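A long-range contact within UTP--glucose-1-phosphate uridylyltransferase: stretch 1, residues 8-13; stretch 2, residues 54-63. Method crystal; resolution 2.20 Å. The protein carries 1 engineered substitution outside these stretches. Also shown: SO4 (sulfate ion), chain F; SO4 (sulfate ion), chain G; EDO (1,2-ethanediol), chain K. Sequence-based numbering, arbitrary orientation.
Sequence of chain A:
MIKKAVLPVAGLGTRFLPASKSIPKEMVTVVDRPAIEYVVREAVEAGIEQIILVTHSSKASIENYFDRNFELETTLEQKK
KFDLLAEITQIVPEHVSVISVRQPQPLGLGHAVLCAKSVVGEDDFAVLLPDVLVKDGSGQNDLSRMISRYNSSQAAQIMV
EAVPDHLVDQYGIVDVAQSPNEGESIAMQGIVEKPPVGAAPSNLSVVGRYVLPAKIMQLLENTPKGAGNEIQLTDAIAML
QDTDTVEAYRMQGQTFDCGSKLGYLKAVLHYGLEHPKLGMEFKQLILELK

Stretch 1 (8-13) PVAGLG
Stretch 2 (54-63) VTHSSKASIE

How do the two backbones meet? Pro8 and Val54 lie side by side as a parallel bridge, their CA atoms 4.7 Å apart and their CB atoms on the same face of the sheet. Pro8 has phi/psi of -83/108 and Val54 -91/112, both extended; the bridge's bond runs from Val9 N to Val54 O, 2.8 Å, with an N-H...O angle of 157°. Ala10 N also comes within 3.2 Å of Val54 O, but its angle is too poor for a hydrogen bond. Val9 (-128/32) and Ala10 (-97/-1) then leave the extended conformation, and Ala10 CA sits 4.2 Å from Thr55 CA.

What satisfies Val9 O and Gly11 O in the glycine-rich loop? Lys59 supplies the donor. Its CA-to-CB bond points toward the other stretch, and chi1 -56°, chi2 -66°, chi3 -171° and chi4 104° place NZ 2.9 Å from Val9 O in a hydrogen bond and 2.9 Å from Gly11 O in a weak one; NZ is also bonded elsewhere in the structure. Leu12 O, by contrast, has O1 of the ethanediol at 2.5 Å. The backbone of Lys59 is fixed by a type I turn from His56 to Lys59, with Lys59 N donating to His56 O at 2.9 Å, and Lys59 O accepts from Ile62 N at 3.1 Å.

How is His56 held against the loop? With chi1 -173° and chi2 -106°, its ring offers one face to Leu12 (chi1 m, chi2 t), whose CD2 lies 3.7 Å from the ring centroid and 13° off the normal, a CH-pi contact. His56 ND1 and Ser58 OG share a hydrogen bond of 2.9 Å, with Ser58 in rotamer p, while His56 NE2 is bonded elsewhere in the structure. Ala10 CB packs 4.0 Å from His56 CB.

Which polar atoms find other partners, or none? Thr55 OG1 is buried without a partner, 3.8 Å from Val9 CG2; Thr55 has chi1 -157°. Val9, in rotamer m, also brings CG2 to 4.1 Å from CD1 of Ile62 (m, t). Sulfates, probably from the crystallisation liquor, meet three of the amides: Gly11 N bonds weakly to O1 of the chain G ion at 2.8 Å, Ala10 N weakly to its O2 at 3.4 Å, and Gly13 N very closely to O2 of the chain F ion at 2.3 Å. Gly13 has positive phi (66/56), which favours glycine, whereas at Gly11 (-54/161) a CB would clash with that same chain F O2.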

# COMPACT_ATOMS: atom_id res chain seq x y z
N PRO A 8 4.48 2.22 -20.33
CA PRO A 8 5.09 3.17 -19.40
C PRO A 8 3.95 3.78 -18.58
O PRO A 8 3.20 4.46 -19.18
CB PRO A 8 5.79 4.20 -20.31
CG PRO A 8 5.63 3.63 -21.70
CD PRO A 8 4.36 2.80 -21.66
N VAL A 9 3.83 3.43 -17.30
CA VAL A 9 2.64 3.75 -16.44
C VAL A 9 3.11 4.42 -15.12
O VAL A 9 2.45 4.24 -14.10
CB VAL A 9 1.82 2.47 -16.17
CG1 VAL A 9 1.24 1.86 -17.44
CG2 VAL A 9 2.63 1.43 -15.43
N ALA A 10 4.20 5.18 -15.12
CA ALA A 10 4.77 5.83 -13.91
C ALA A 10 4.33 7.30 -13.77
O ALA A 10 4.74 7.89 -12.76
CB ALA A 10 6.27 5.71 -13.88
N GLY A 11 3.54 7.88 -14.68
CA GLY A 11 3.00 9.26 -14.53
C GLY A 11 2.27 9.44 -13.20
O GLY A 11 1.96 8.41 -12.62
N LEU A 12 2.03 10.67 -12.70
CA LEU A 12 1.23 10.88 -11.45
C LEU A 12 -0.21 11.29 -11.76
O LEU A 12 -1.00 11.51 -10.80
CB LEU A 12 1.90 11.94 -10.57
CG LEU A 12 3.33 11.61 -10.17
CD1 LEU A 12 3.73 12.40 -8.95
CD2 LEU A 12 3.50 10.13 -9.91
N GLY A 13 -0.55 11.31 -13.05
CA GLY A 13 -1.91 11.56 -13.55
C GLY A 13 -2.36 12.98 -13.24
O GLY A 13 -3.39 13.09 -12.53
N VAL A 54 6.46 -0.15 -16.76
CA VAL A 54 7.45 0.78 -16.13
C VAL A 54 6.66 1.61 -15.14
O VAL A 54 5.79 2.40 -15.58
CB VAL A 54 8.18 1.65 -17.17
CG1 VAL A 54 9.29 2.46 -16.54
CG2 VAL A 54 8.78 0.80 -18.26
N THR A 55 6.90 1.43 -13.84
CA THR A 55 5.90 1.90 -12.85
C THR A 55 6.51 2.83 -11.78
O THR A 55 7.71 3.10 -11.73
CB THR A 55 5.10 0.70 -12.32
OG1 THR A 55 3.86 1.21 -11.82
CG2 THR A 55 5.81 -0.13 -11.28
N HIS A 56 5.61 3.36 -10.98
CA HIS A 56 5.87 4.26 -9.84
C HIS A 56 5.44 3.51 -8.58
O HIS A 56 4.43 2.74 -8.66
CB HIS A 56 5.11 5.56 -10.08
CG HIS A 56 5.38 6.64 -9.10
ND1 HIS A 56 4.47 6.99 -8.13
CD2 HIS A 56 6.44 7.45 -8.95
CE1 HIS A 56 4.96 7.97 -7.41
NE2 HIS A 56 6.17 8.28 -7.89
N SER A 57 6.14 3.81 -7.49
CA SER A 57 5.87 3.33 -6.10
C SER A 57 4.41 3.54 -5.69
O SER A 57 3.99 2.85 -4.77
CB SER A 57 6.82 4.01 -5.12
OG SER A 57 6.56 5.41 -5.10
N SER A 58 3.64 4.41 -6.32
CA SER A 58 2.20 4.63 -5.97
C SER A 58 1.26 3.71 -6.77
O SER A 58 0.07 3.82 -6.57
CB SER A 58 1.80 6.07 -6.19
OG SER A 58 1.68 6.35 -7.58
N LYS A 59 1.74 2.84 -7.64
CA LYS A 59 0.91 2.15 -8.68
C LYS A 59 0.80 0.63 -8.45
O LYS A 59 0.66 -0.12 -9.48
CB LYS A 59 1.55 2.34 -10.07
CG LYS A 59 1.80 3.77 -10.54
CD LYS A 59 0.56 4.61 -10.78
CE LYS A 59 0.88 5.93 -11.44
NZ LYS A 59 0.51 5.93 -12.87
N ALA A 60 0.85 0.15 -7.18
CA ALA A 60 0.70 -1.28 -6.81
C ALA A 60 -0.63 -1.82 -7.35
O ALA A 60 -0.65 -2.95 -7.78
CB ALA A 60 0.77 -1.45 -5.33
N SER A 61 -1.70 -1.04 -7.34
CA SER A 61 -3.03 -1.57 -7.72
C SER A 61 -3.02 -2.03 -9.19
O SER A 61 -3.86 -2.86 -9.56
CB SER A 61 -4.10 -0.55 -7.44
OG SER A 61 -3.95 0.57 -8.28
N ILE A 62 -2.11 -1.52 -10.01
CA ILE A 62 -1.98 -2.00 -11.42
C ILE A 62 -1.44 -3.44 -11.40
O ILE A 62 -1.95 -4.28 -12.12
CB ILE A 62 -1.10 -1.07 -12.28
CG1 ILE A 62 -1.58 0.39 -12.25
CG2 ILE A 62 -1.04 -1.60 -13.70
CD1 ILE A 62 -0.75 1.34 -13.12
N GLU A 63 -0.33 -3.68 -10.71
CA GLU A 63 0.28 -5.02 -10.57
C GLU A 63 -0.74 -5.96 -9.92
O GLU A 63 -0.80 -7.16 -10.31
CB GLU A 63 1.56 -4.94 -9.76
CG GLU A 63 2.68 -4.29 -10.55
CD GLU A 63 3.54 -3.30 -9.77
OE1 GLU A 63 3.31 -2.05 -9.91
OE2 GLU A 63 4.45 -3.77 -9.06
S SO4 F . 0.67 12.55 -15.88
O1 SO4 F . 1.40 12.28 -17.11
O2 SO4 F . 0.64 11.36 -15.06
O3 SO4 F . -0.70 12.96 -16.19
O4 SO4 F . 1.35 13.59 -15.15
S SO4 G . 5.55 7.83 -17.82
O1 SO4 G . 4.16 7.87 -17.41
O2 SO4 G . 6.06 6.50 -17.60
O3 SO4 G . 6.32 8.77 -17.05
O4 SO4 G . 5.65 8.19 -19.21
C1 EDO K . -0.31 10.67 -7.97
O1 EDO K . -1.68 10.77 -8.48
C2 EDO K . -0.00 9.89 -6.72
O2 EDO K . 1.29 10.18 -6.14